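Side-chain contacts in peptidoglycan hydrolase FlgJ (Sphingomonas sp. A1, PDB 3VWO), which probably acts as a flagellum-specific muramidase, cutting the peptidoglycan layer so that the flagellar rod can be assembled in the periplasm: residues T70-N75 / K79-R84; N51-K56 / Q96-L101; R86-D89 / Q93-Q96. All coordinates share one frame; numbering follows the deposited sequence.

Contact 1 (T70-N75 / K79-R84); sequences TVEYEN and KVRVER
NH1 of R81 is gripped by two carboxylates of the facing strand: E72 OE1 lies 2.8 Å from R81 NH1, and E74 OE1 makes a weak bond to the same nitrogen at 3.2 Å. Both oxygens sit at the edge of the guanidinium, near its plane. E72 offers the anti side of OE1, somewhat out of its carboxylate plane, and the two flat groups stand nearly perpendicular, at 81°. Arginine suits this place because its long chain, extended from CG to NE, can cross the hairpin diagonally to residues that are not its strand partner. R81 NE also meets E83 OE2 (3.3 Å) in a salt bridge within its own strand.

The framework is the antiparallel beta hairpin of strands 65-74 and 77-86. T70 and R81 form one hydrogen-bonded pair, with T70 N to R81 O at 2.7 Å, and E72 and K79 form another, with K79 N to E72 O at 2.7 Å. V71 and V80 make the non-hydrogen-bonded pair between them; their branched side chains, well suited to a strand, meet on the face opposite the charges through V71 CG2 and V80 CG2 (4.2 Å). On the charged face T70 CG2 rests on the aliphatic CG of E83 (3.6 Å).

E72 OE2, whose salt-bridge partner is K56, lies 4.2 Å from E83 OE2. The R81 guanidinium and the K56 ammonium group probably offset this repulsion, so that three glutamates can gather on one face of a solvent-accessible hairpin.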
ATOM      1  N   THR A  70      10.490  -0.174 -11.265  1.00 26.13           N
ATOM      2  CA  THR A  70       9.734  -1.123 -10.460  1.00 25.77           C
ATOM      3  C   THR A  70      10.164  -2.564 -10.732  1.00 30.73           C
ATOM      4  O   THR A  70      10.551  -2.911 -11.848  1.00 31.59           O
ATOM      5  CB  THR A  70       8.221  -0.973 -10.689  1.00 35.25           C
ATOM      6  OG1 THR A  70       7.509  -1.719  -9.693  1.00 37.80           O
ATOM      7  CG2 THR A  70       7.836  -1.456 -12.079  1.00 36.29           C
ATOM      8  N   VAL A  71      10.096  -3.393  -9.693  1.00 32.51           N
ATOM      9  CA  VAL A  71      10.492  -4.789  -9.781  1.00 28.83           C
ATOM     10  C   VAL A  71       9.259  -5.681  -9.720  1.00 33.25           C
ATOM     11  O   VAL A  71       8.417  -5.535  -8.834  1.00 35.41           O
ATOM     12  CB  VAL A  71      11.430  -5.176  -8.625  1.00 36.52           C
ATOM     13  CG1 VAL A  71      11.832  -6.643  -8.730  1.00 34.04           C
ATOM     14  CG2 VAL A  71      12.659  -4.279  -8.621  1.00 28.41           C
ATOM     15  N   GLU A  72       9.151  -6.601 -10.669  1.00 30.64           N
ATOM     16  CA  GLU A  72       8.003  -7.503 -10.711  1.00 38.77           C
ATOM     17  C   GLU A  72       8.473  -8.926 -10.963  1.00 44.64           C
ATOM     18  O   GLU A  72       9.532  -9.139 -11.547  1.00 37.22           O
ATOM     19  CB  GLU A  72       7.017  -7.059 -11.794  1.00 49.47           C
ATOM     20  CG  GLU A  72       6.459  -5.656 -11.576  1.00 51.65           C
ATOM     21  CD  GLU A  72       5.580  -5.187 -12.718  1.00 63.90           C
ATOM     22  OE1 GLU A  72       5.473  -5.918 -13.727  1.00 71.89           O
ATOM     23  OE2 GLU A  72       4.999  -4.087 -12.608  1.00 65.79           O
ATOM     24  N   TYR A  73       7.698  -9.903 -10.509  1.00 35.65           N
ATOM     25  CA  TYR A  73       8.069 -11.292 -10.716  1.00 31.75           C
ATOM     26  C   TYR A  73       7.051 -11.983 -11.608  1.00 52.01           C
ATOM     27  O   TYR A  73       5.840 -11.864 -11.407  1.00 46.07           O
ATOM     28  CB  TYR A  73       8.235 -12.020  -9.378  1.00 45.08           C
ATOM     29  CG  TYR A  73       9.310 -11.406  -8.514  1.00 43.24           C
ATOM     30  CD1 TYR A  73      10.636 -11.807  -8.627  1.00 45.13           C
ATOM     31  CD2 TYR A  73       9.006 -10.399  -7.605  1.00 43.32           C
ATOM     32  CE1 TYR A  73      11.626 -11.231  -7.846  1.00 43.29           C
ATOM     33  CE2 TYR A  73       9.987  -9.820  -6.822  1.00 46.10           C
ATOM     34  CZ  TYR A  73      11.295 -10.238  -6.947  1.00 46.60           C
ATOM     35  OH  TYR A  73      12.270  -9.658  -6.168  1.00 48.09           O
ATOM     36  N   GLU A  74       7.557 -12.669 -12.625  1.00 54.42           N
ATOM     37  CA  GLU A  74       6.726 -13.461 -13.518  1.00 64.81           C
ATOM     38  C   GLU A  74       7.383 -14.827 -13.603  1.00 65.98           C
ATOM     39  O   GLU A  74       8.500 -14.942 -14.104  1.00 64.83           O
ATOM     40  CB  GLU A  74       6.653 -12.813 -14.900  1.00 62.46           C
ATOM     41  CG  GLU A  74       7.031 -11.333 -14.917  1.00 67.73           C
ATOM     42  CD  GLU A  74       5.903 -10.433 -15.393  1.00 75.62           C
ATOM     43  OE1 GLU A  74       5.890 -10.081 -16.591  1.00 77.69           O
ATOM     44  OE2 GLU A  74       5.037 -10.072 -14.567  1.00 73.23           O
ATOM     45  N   ASN A  75       6.694 -15.849 -13.099  1.00 69.82           N
ATOM     46  CA  ASN A  75       7.294 -17.164 -12.886  1.00 74.34           C
ATOM     47  C   ASN A  75       8.470 -17.017 -11.918  1.00 75.06           C
ATOM     48  O   ASN A  75       8.417 -16.198 -10.998  1.00 75.84           O
ATOM     49  CB  ASN A  75       7.718 -17.810 -14.217  1.00 72.00           C
ATOM     50  CG  ASN A  75       7.908 -19.316 -14.111  1.00 86.36           C
ATOM     51  OD1 ASN A  75       9.030 -19.821 -14.210  1.00 77.38           O
ATOM     52  ND2 ASN A  75       6.811 -20.041 -13.908  1.00 70.81           N
ATOM     53  N   LYS A  79      11.841  -9.211 -12.901  1.00 31.24           N
ATOM     54  CA  LYS A  79      11.737  -8.199 -13.945  1.00 33.68           C
ATOM     55  C   LYS A  79      11.984  -6.797 -13.394  1.00 29.88           C
ATOM     56  O   LYS A  79      11.482  -6.446 -12.327  1.00 33.63           O
ATOM     57  CB  LYS A  79      10.358  -8.268 -14.609  1.00 40.09           C
ATOM     58  CG  LYS A  79      10.152  -9.500 -15.474  1.00 45.33           C
ATOM     59  CD  LYS A  79      11.091  -9.474 -16.673  1.00 45.87           C
ATOM     60  CE  LYS A  79      10.990 -10.755 -17.492  1.00 66.91           C
ATOM     61  NZ  LYS A  79       9.613 -10.988 -18.006  1.00 79.92           N
ATOM     62  N   VAL A  80      12.773  -6.006 -14.112  1.00 30.72           N
ATOM     63  CA  VAL A  80      12.986  -4.610 -13.739  1.00 31.04           C
ATOM     64  C   VAL A  80      12.639  -3.689 -14.898  1.00 39.07           C
ATOM     65  O   VAL A  80      13.254  -3.755 -15.960  1.00 38.71           O
ATOM     66  CB  VAL A  80      14.437  -4.332 -13.300  1.00 34.95           C
ATOM     67  CG1 VAL A  80      14.599  -2.858 -12.938  1.00 31.49           C
ATOM     68  CG2 VAL A  80      14.816  -5.211 -12.122  1.00 35.65           C
ATOM     69  N   ARG A  81      11.646  -2.832 -14.700  1.00 35.98           N
ATOM     70  CA  ARG A  81      11.302  -1.853 -15.721  1.00 38.84           C
ATOM     71  C   ARG A  81      10.857  -0.521 -15.136  1.00 37.69           C
ATOM     72  O   ARG A  81      10.710  -0.371 -13.925  1.00 40.09           O
ATOM     73  CB  ARG A  81      10.231  -2.406 -16.667  1.00 48.16           C
ATOM     74  CG  ARG A  81       9.207  -3.296 -15.998  1.00 48.82           C
ATOM     75  CD  ARG A  81       8.171  -3.802 -16.993  1.00 64.71           C
ATOM     76  NE  ARG A  81       7.319  -4.832 -16.404  1.00 70.00           N
ATOM     77  CZ  ARG A  81       7.437  -6.132 -16.653  1.00 66.15           C
ATOM     78  NH1 ARG A  81       6.621  -6.998 -16.066  1.00 73.17           N
ATOM     79  NH2 ARG A  81       8.365  -6.568 -17.494  1.00 62.45           N
ATOM     80  N   VAL A  82      10.652   0.446 -16.020  1.00 32.82           N
ATOM     81  CA  VAL A  82      10.138   1.748 -15.640  1.00 27.55           C
ATOM     82  C   VAL A  82       8.681   1.824 -16.082  1.00 37.88           C
ATOM     83  O   VAL A  82       8.366   1.571 -17.244  1.00 33.54           O
ATOM     84  CB  VAL A  82      10.950   2.878 -16.302  1.00 31.30           C
ATOM     85  CG1 VAL A  82      10.264   4.222 -16.103  1.00 43.82           C
ATOM     86  CG2 VAL A  82      12.368   2.906 -15.740  1.00 37.12           C
ATOM     87  N   GLU A  83       7.794   2.142 -15.144  1.00 31.78           N
ATOM     88  CA  GLU A  83       6.369   2.224 -15.434  1.00 28.77           C
ATOM     89  C   GLU A  83       5.812   3.547 -14.936  1.00 30.05           C
ATOM     90  O   GLU A  83       6.458   4.240 -14.162  1.00 27.43           O
ATOM     91  CB  GLU A  83       5.629   1.080 -14.746  1.00 29.61           C
ATOM     92  CG  GLU A  83       6.161  -0.302 -15.073  1.00 44.18           C
ATOM     93  CD  GLU A  83       5.470  -0.928 -16.267  1.00 56.78           C
ATOM     94  OE1 GLU A  83       5.007  -0.178 -17.151  1.00 54.15           O
ATOM     95  OE2 GLU A  83       5.383  -2.174 -16.314  1.00 68.43           O
ATOM     96  N   ARG A  84       4.603   3.893 -15.373  1.00 24.62           N
ATOM     97  CA  ARG A  84       3.937   5.098 -14.895  1.00 23.10           C
ATOM     98  C   ARG A  84       3.155   4.797 -13.620  1.00 26.75           C
ATOM     99  O   ARG A  84       2.252   3.963 -13.629  1.00 26.63           O
ATOM    100  CB  ARG A  84       2.947   5.608 -15.948  1.00 25.50           C
ATOM    101  CG  ARG A  84       3.340   6.910 -16.611  1.00 42.42           C
ATOM    102  CD  ARG A  84       4.198   6.662 -17.830  1.00 55.15           C
ATOM    103  NE  ARG A  84       4.486   7.904 -18.538  1.00 59.12           N
ATOM    104  CZ  ARG A  84       5.195   7.976 -19.660  1.00 61.25           C
ATOM    105  NH1 ARG A  84       5.689   6.873 -20.205  1.00 70.76           N
ATOM    106  NH2 ARG A  84       5.407   9.151 -20.235  1.00 63.04           N
TER

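Contact 2 (N51-K56 / Q96-L101); sequences NLFNIK and QDYADL
F53 and Y98 bring the two backbones nearest, with 7.3 Å from F53 CA to Y98 CA. Residues 51-56 form an irregular loop that starts with a type I beta turn from N51 to N54, while residues 96-101 belong to helix 91-104. The contact thus joins a loop to a helix inside the C-terminal glucosaminidase domain of FlgJ, of glycosyl hydrolase family 73 and the lysozyme clan.

The main interaction is a face-to-face aromatic stack. The ring centroids of F53 and Y98 are 4.0 Å apart and the planes diverge by 19°, with the rings slid over each other: Y98 CD1 lies over the rim of the F53 ring, 3.5 Å from F53 CD1, whereas F53 CE1 lies over the centre of the Y98 ring. Y98 CB, which points from the helix toward the loop, lies over the F53 face as a CH-pi partner; the ring, with CG opposite the backbone N (chi1 168°), continues from it across F53. Two flat rings suit this buried place because stacked faces give a broad apolar contact; the tyrosine can also carry a polar end, its OH making a weak hydrogen bond to Q29. F95 meets F53 with its ring turned almost perpendicular.

N51 probably helps to hold the shape of the loop. Its OD1 accepts from I55 N (3.0 Å) and its ND2 donates to I55 O (2.9 Å), so one buried amide serves both backbone polar groups of I55; ND2 also reaches R86 O. Asparagine, with a donor and an acceptor on a short stem, is apt for this. I55 directs its branched apolar side chain to the helix, where it meets L101 tip to tip, I55 CG2 lying 3.8 Å from L101 CD2.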
ATOM      1  N   ASN A  51       2.299   8.113  -3.154  1.00 25.71           N
ATOM      2  CA  ASN A  51       1.783   6.812  -3.604  1.00 22.80           C
ATOM      3  C   ASN A  51       2.367   5.695  -2.751  1.00 21.12           C
ATOM      4  O   ASN A  51       3.253   4.957  -3.184  1.00 22.44           O
ATOM      5  CB  ASN A  51       2.136   6.595  -5.071  1.00 22.68           C
ATOM      6  CG  ASN A  51       1.378   5.451  -5.702  1.00 26.05           C
ATOM      7  OD1 ASN A  51       0.808   4.601  -5.013  1.00 23.47           O
ATOM      8  ND2 ASN A  51       1.384   5.410  -7.031  1.00 20.81           N
ATOM      9  N   LEU A  52       1.841   5.567  -1.539  1.00 24.57           N
ATOM     10  CA  LEU A  52       2.406   4.664  -0.552  1.00 26.62           C
ATOM     11  C   LEU A  52       2.063   3.208  -0.835  1.00 24.50           C
ATOM     12  O   LEU A  52       2.648   2.313  -0.237  1.00 24.86           O
ATOM     13  CB  LEU A  52       1.929   5.052   0.846  1.00 34.53           C
ATOM     14  CG  LEU A  52       2.821   5.955   1.701  1.00 35.03           C
ATOM     15  CD1 LEU A  52       3.705   6.884   0.863  1.00 38.04           C
ATOM     16  CD2 LEU A  52       1.967   6.750   2.663  1.00 32.16           C
ATOM     17  N   PHE A  53       1.127   2.971  -1.750  1.00 22.04           N
ATOM     18  CA  PHE A  53       0.730   1.603  -2.082  1.00 19.55           C
ATOM     19  C   PHE A  53       1.293   1.134  -3.422  1.00 25.04           C
ATOM     20  O   PHE A  53       1.001   0.031  -3.869  1.00 25.45           O
ATOM     21  CB  PHE A  53      -0.793   1.462  -2.028  1.00 18.41           C
ATOM     22  CG  PHE A  53      -1.341   1.636  -0.651  1.00 23.92           C
ATOM     23  CD1 PHE A  53      -1.363   0.566   0.236  1.00 24.73           C
ATOM     24  CD2 PHE A  53      -1.787   2.869  -0.220  1.00 20.75           C
ATOM     25  CE1 PHE A  53      -1.841   0.729   1.518  1.00 19.14           C
ATOM     26  CE2 PHE A  53      -2.269   3.036   1.062  1.00 25.40           C
ATOM     27  CZ  PHE A  53      -2.290   1.965   1.934  1.00 22.37           C
ATOM     28  N   ASN A  54       2.108   1.979  -4.048  1.00 21.73           N
ATOM     29  CA  ASN A  54       2.751   1.643  -5.319  1.00 22.68           C
ATOM     30  C   ASN A  54       1.754   1.268  -6.421  1.00 21.90           C
ATOM     31  O   ASN A  54       1.945   0.295  -7.153  1.00 22.72           O
ATOM     32  CB  ASN A  54       3.806   0.545  -5.130  1.00 20.73           C
ATOM     33  CG  ASN A  54       5.060   1.059  -4.442  1.00 26.87           C
ATOM     34  OD1 ASN A  54       5.550   2.143  -4.751  1.00 27.92           O
ATOM     35  ND2 ASN A  54       5.578   0.285  -3.500  1.00 31.30           N
ATOM     36  N   ILE A  55       0.696   2.064  -6.527  1.00 25.14           N
ATOM     37  CA  ILE A  55      -0.365   1.824  -7.496  1.00 19.11           C
ATOM     38  C   ILE A  55       0.009   2.424  -8.847  1.00 20.71           C
ATOM     39  O   ILE A  55       0.205   3.638  -8.968  1.00 24.60           O
ATOM     40  CB  ILE A  55      -1.679   2.463  -7.046  1.00 22.40           C
ATOM     41  CG1 ILE A  55      -2.023   2.017  -5.625  1.00 29.51           C
ATOM     42  CG2 ILE A  55      -2.808   2.089  -8.019  1.00 24.06           C
ATOM     43  CD1 ILE A  55      -2.169   0.530  -5.483  1.00 38.45           C
ATOM     44  N   LYS A  56       0.104   1.577  -9.866  1.00 21.14           N
ATOM     45  CA  LYS A  56       0.429   2.054 -11.203  1.00 26.80           C
ATOM     46  C   LYS A  56      -0.746   2.805 -11.810  1.00 24.09           C
ATOM     47  O   LYS A  56      -1.885   2.641 -11.383  1.00 22.14           O
ATOM     48  CB  LYS A  56       0.833   0.893 -12.111  1.00 29.96           C
ATOM     49  CG  LYS A  56       2.202   0.303 -11.796  1.00 28.57           C
ATOM     50  CD  LYS A  56       2.645  -0.654 -12.890  1.00 36.37           C
ATOM     51  CE  LYS A  56       2.458  -2.097 -12.473  1.00 49.01           C
ATOM     52  NZ  LYS A  56       3.451  -2.481 -11.434  1.00 49.57           N
ATOM     53  N   GLN A  96      -7.520   7.237  -0.146  1.00 30.96           N
ATOM     54  CA  GLN A  96      -8.850   7.177  -0.748  1.00 31.14           C
ATOM     55  C   GLN A  96      -8.827   6.450  -2.089  1.00 28.18           C
ATOM     56  O   GLN A  96      -9.760   5.717  -2.422  1.00 28.20           O
ATOM     57  CB  GLN A  96      -9.428   8.580  -0.936  1.00 30.99           C
ATOM     58  CG  GLN A  96      -9.710   9.324   0.359  1.00 44.44           C
ATOM     59  CD  GLN A  96     -11.105   9.071   0.894  1.00 70.88           C
ATOM     60  OE1 GLN A  96     -11.741   8.066   0.567  1.00 67.98           O
ATOM     61  NE2 GLN A  96     -11.594   9.990   1.719  1.00 85.81           N
ATOM     62  N   ASP A  97      -7.774   6.668  -2.872  1.00 25.56           N
ATOM     63  CA  ASP A  97      -7.657   5.971  -4.143  1.00 21.98           C
ATOM     64  C   ASP A  97      -7.466   4.475  -3.907  1.00 21.65           C
ATOM     65  O   ASP A  97      -8.048   3.646  -4.616  1.00 23.38           O
ATOM     66  CB  ASP A  97      -6.526   6.555  -5.006  1.00 23.70           C
ATOM     67  CG  ASP A  97      -6.652   6.160  -6.469  1.00 25.52           C
ATOM     68  OD1 ASP A  97      -7.800   6.049  -6.949  1.00 25.82           O
ATOM     69  OD2 ASP A  97      -5.618   5.953  -7.138  1.00 24.76           O
ATOM     70  N   TYR A  98      -6.673   4.124  -2.895  1.00 20.19           N
ATOM     71  CA  TYR A  98      -6.455   2.717  -2.543  1.00 22.10           C
ATOM     72  C   TYR A  98      -7.769   2.042  -2.141  1.00 27.34           C
ATOM     73  O   TYR A  98      -8.063   0.932  -2.588  1.00 23.00           O
ATOM     74  CB  TYR A  98      -5.424   2.586  -1.417  1.00 25.29           C
ATOM     75  CG  TYR A  98      -5.344   1.203  -0.788  1.00 25.11           C
ATOM     76  CD1 TYR A  98      -4.524   0.215  -1.323  1.00 26.20           C
ATOM     77  CD2 TYR A  98      -6.082   0.892   0.347  1.00 28.72           C
ATOM     78  CE1 TYR A  98      -4.449  -1.050  -0.742  1.00 23.97           C
ATOM     79  CE2 TYR A  98      -6.017  -0.361   0.927  1.00 29.68           C
ATOM     80  CZ  TYR A  98      -5.196  -1.326   0.383  1.00 25.83           C
ATOM     81  OH  TYR A  98      -5.134  -2.568   0.972  1.00 30.21           O
ATOM     82  N   ALA A  99      -8.549   2.707  -1.295  1.00 24.09           N
ATOM     83  CA  ALA A  99      -9.837   2.144  -0.865  1.00 22.98           C
ATOM     84  C   ALA A  99     -10.782   2.011  -2.044  1.00 24.53           C
ATOM     85  O   ALA A  99     -11.577   1.079  -2.105  1.00 27.02           O
ATOM     86  CB  ALA A  99     -10.477   2.997   0.227  1.00 26.29           C
ATOM     87  N   ASP A 100     -10.705   2.954  -2.979  1.00 25.40           N
ATOM     88  CA  ASP A 100     -11.545   2.883  -4.163  1.00 28.01           C
ATOM     89  C   ASP A 100     -11.192   1.656  -4.990  1.00 33.93           C
ATOM     90  O   ASP A 100     -12.072   0.902  -5.399  1.00 27.79           O
ATOM     91  CB  ASP A 100     -11.402   4.149  -5.014  1.00 27.18           C
ATOM     92  CG  ASP A 100     -12.259   4.103  -6.263  1.00 41.67           C
ATOM     93  OD1 ASP A 100     -13.495   4.221  -6.136  1.00 46.82           O
ATOM     94  OD2 ASP A 100     -11.705   3.932  -7.369  1.00 41.26           O
ATOM     95  N   LEU A 101      -9.894   1.465  -5.226  1.00 27.88           N
ATOM     96  CA  LEU A 101      -9.398   0.337  -6.003  1.00 21.74           C
ATOM     97  C   LEU A 101      -9.724  -1.009  -5.362  1.00 24.65           C
ATOM     98  O   LEU A 101     -10.332  -1.881  -5.993  1.00 28.65           O
ATOM     99  CB  LEU A 101      -7.875   0.457  -6.166  1.00 22.08           C
ATOM    100  CG  LEU A 101      -7.223  -0.574  -7.086  1.00 35.04           C
ATOM    101  CD1 LEU A 101      -7.984  -0.670  -8.400  1.00 47.56           C
ATOM    102  CD2 LEU A 101      -5.775  -0.202  -7.353  1.00 39.43           C
TER

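Contact 3 (R86-D89 / Q93-Q96); sequences RAYD and QAFQ
One direct hydrogen bond links Q93 to D89: D89 N donates to Q93 OE1 at 2.8 Å, nearly straight at the hydrogen, though the donor stands 40° above the carbonyl plane of the amide. Q93 stretches out almost fully, chi1 -166° and chi2 167°, which makes glutamine long enough to reach back to the residues that lead into its own helix. This is the loop that runs from the beta hairpin (strand 77-86) into helix 91-104 of the glucosaminidase domain, and next to it S90 OG accepts a hydrogen bond from Q93 N. The D89 carboxylate has its own partner, K64, through OD1.

Apolar contact centres on Y88. A94 CA sits over the middle of the aromatic ring, 3.7 Å from its centroid and almost on the ring normal, in a CH-pi contact; A94 CB touches Y88 CD2 at 3.7 Å. Alanine is small enough to let the ring lie close against the helix backbone.

Water-mediated bonding completes the set. One water donates both to Y88 OH (2.9 Å) and to A94 O (2.8 Å), while the same hydroxyl is hydrogen-bonded to D97 OD2.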
ATOM      1  N   ARG A  86       0.770   6.384 -10.337  1.00 22.87           N
ATOM      2  CA  ARG A  86      -0.069   7.508  -9.967  1.00 23.88           C
ATOM      3  C   ARG A  86       0.682   8.419  -9.010  1.00 25.32           C
ATOM      4  O   ARG A  86       1.553   7.969  -8.265  1.00 23.79           O
ATOM      5  CB  ARG A  86      -1.363   7.013  -9.322  1.00 20.34           C
ATOM      6  CG  ARG A  86      -2.101   6.023 -10.207  1.00 18.58           C
ATOM      7  CD  ARG A  86      -3.420   5.542  -9.606  1.00 24.07           C
ATOM      8  NE  ARG A  86      -3.987   4.472 -10.425  1.00 24.97           N
ATOM      9  CZ  ARG A  86      -5.224   3.999 -10.304  1.00 32.03           C
ATOM     10  NH1 ARG A  86      -6.043   4.485  -9.381  1.00 27.68           N
ATOM     11  NH2 ARG A  86      -5.639   3.024 -11.103  1.00 30.57           N
ATOM     12  N   ALA A  87       0.355   9.704  -9.056  1.00 22.04           N
ATOM     13  CA  ALA A  87       0.854  10.655  -8.071  1.00 21.04           C
ATOM     14  C   ALA A  87      -0.326  11.431  -7.536  1.00 24.94           C
ATOM     15  O   ALA A  87      -1.310  11.657  -8.253  1.00 31.12           O
ATOM     16  CB  ALA A  87       1.895  11.592  -8.689  1.00 22.33           C
ATOM     17  N   TYR A  88      -0.252  11.815  -6.267  1.00 23.20           N
ATOM     18  CA  TYR A  88      -1.390  12.442  -5.611  1.00 26.12           C
ATOM     19  C   TYR A  88      -1.024  13.780  -4.982  1.00 30.88           C
ATOM     20  O   TYR A  88       0.150  14.139  -4.908  1.00 32.40           O
ATOM     21  CB  TYR A  88      -1.928  11.520  -4.519  1.00 24.00           C
ATOM     22  CG  TYR A  88      -2.229  10.116  -4.986  1.00 25.28           C
ATOM     23  CD1 TYR A  88      -3.453   9.810  -5.551  1.00 26.00           C
ATOM     24  CD2 TYR A  88      -1.295   9.094  -4.844  1.00 21.52           C
ATOM     25  CE1 TYR A  88      -3.749   8.521  -5.966  1.00 29.02           C
ATOM     26  CE2 TYR A  88      -1.576   7.796  -5.268  1.00 21.43           C
ATOM     27  CZ  TYR A  88      -2.812   7.520  -5.824  1.00 24.50           C
ATOM     28  OH  TYR A  88      -3.132   6.237  -6.237  1.00 23.51           O
ATOM     29  N   ASP A  89      -2.046  14.494  -4.518  1.00 30.57           N
ATOM     30  CA  ASP A  89      -1.869  15.778  -3.837  1.00 36.95           C
ATOM     31  C   ASP A  89      -1.580  15.618  -2.342  1.00 41.61           C
ATOM     32  O   ASP A  89      -1.108  16.552  -1.694  1.00 36.81           O
ATOM     33  CB  ASP A  89      -3.125  16.645  -3.994  1.00 40.29           C
ATOM     34  CG  ASP A  89      -3.380  17.055  -5.428  1.00 38.97           C
ATOM     35  OD1 ASP A  89      -2.443  16.975  -6.242  1.00 38.18           O
ATOM     36  OD2 ASP A  89      -4.515  17.470  -5.738  1.00 45.73           O
ATOM     37  N   GLN A  93      -5.522  11.639  -0.339  1.00 33.13           N
ATOM     38  CA  GLN A  93      -5.915  11.274  -1.691  1.00 34.98           C
ATOM     39  C   GLN A  93      -5.401   9.879  -2.055  1.00 29.58           C
ATOM     40  O   GLN A  93      -6.101   9.106  -2.713  1.00 27.79           O
ATOM     41  CB  GLN A  93      -5.394  12.321  -2.677  1.00 32.80           C
ATOM     42  CG  GLN A  93      -6.011  12.239  -4.049  1.00 42.88           C
ATOM     43  CD  GLN A  93      -5.715  13.465  -4.882  1.00 48.38           C
ATOM     44  OE1 GLN A  93      -4.598  13.645  -5.365  1.00 38.13           O
ATOM     45  NE2 GLN A  93      -6.714  14.326  -5.045  1.00 53.87           N
ATOM     46  N   ALA A  94      -4.178   9.565  -1.625  1.00 26.69           N
ATOM     47  CA  ALA A  94      -3.582   8.254  -1.876  1.00 27.03           C
ATOM     48  C   ALA A  94      -4.385   7.130  -1.208  1.00 23.48           C
ATOM     49  O   ALA A  94      -4.713   6.113  -1.832  1.00 25.73           O
ATOM     50  CB  ALA A  94      -2.156   8.230  -1.374  1.00 23.30           C
ATOM     51  N   PHE A  95      -4.692   7.313   0.068  1.00 25.46           N
ATOM     52  CA  PHE A  95      -5.469   6.309   0.802  1.00 27.22           C
ATOM     53  C   PHE A  95      -6.878   6.134   0.231  1.00 30.38           C
ATOM     54  O   PHE A  95      -7.369   5.011   0.125  1.00 24.88           O
ATOM     55  CB  PHE A  95      -5.529   6.641   2.298  1.00 26.97           C
ATOM     56  CG  PHE A  95      -4.306   6.207   3.066  1.00 30.77           C
ATOM     57  CD1 PHE A  95      -4.180   4.905   3.513  1.00 30.41           C
ATOM     58  CD2 PHE A  95      -3.285   7.107   3.340  1.00 32.28           C
ATOM     59  CE1 PHE A  95      -3.063   4.501   4.221  1.00 26.47           C
ATOM     60  CE2 PHE A  95      -2.162   6.710   4.047  1.00 33.69           C
ATOM     61  CZ  PHE A  95      -2.052   5.404   4.487  1.00 40.59           C
ATOM     62  N   GLN A  96      -7.520   7.237  -0.146  1.00 30.96           N
ATOM     63  CA  GLN A  96      -8.850   7.177  -0.748  1.00 31.14           C
ATOM     64  C   GLN A  96      -8.827   6.450  -2.089  1.00 28.18           C
ATOM     65  O   GLN A  96      -9.760   5.717  -2.422  1.00 28.20           O
ATOM     66  CB  GLN A  96      -9.428   8.580  -0.936  1.00 30.99           C
ATOM     67  CG  GLN A  96      -9.710   9.324   0.359  1.00 44.44           C
ATOM     68  CD  GLN A  96     -11.105   9.071   0.894  1.00 70.88           C
ATOM     69  OE1 GLN A  96     -11.741   8.066   0.567  1.00 67.98           O
ATOM     70  NE2 GLN A  96     -11.594   9.990   1.719  1.00 85.81           N
TER
HETATM   71  O   HOH W   1      -3.238   4.749  -3.808  1.00 29.14           O

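Helix 91-104 serves both contact 2 and contact 3, whose centres are about 7 Å apart. D97 ties them: its OD2 lies 2.7 Å from Y88 OH and 2.7 Å from R86 NH1, while F53 CZ packs 3.5 Å from F95 CE1. The hairpin of contact 1 is farther off, its centre about 18 Å from that of contact 2, yet K56 NZ forms a salt bridge to E72 OE2, modelled unusually short at 2.5 Å. A bound HEPES buffer molecule (EPE) comes about 3 Å from the L101 side chain of contact 2 and about 6 Å from that of E72 in contact 1; the Y88 side chain of contact 3 is about 10 Å from the same EPE.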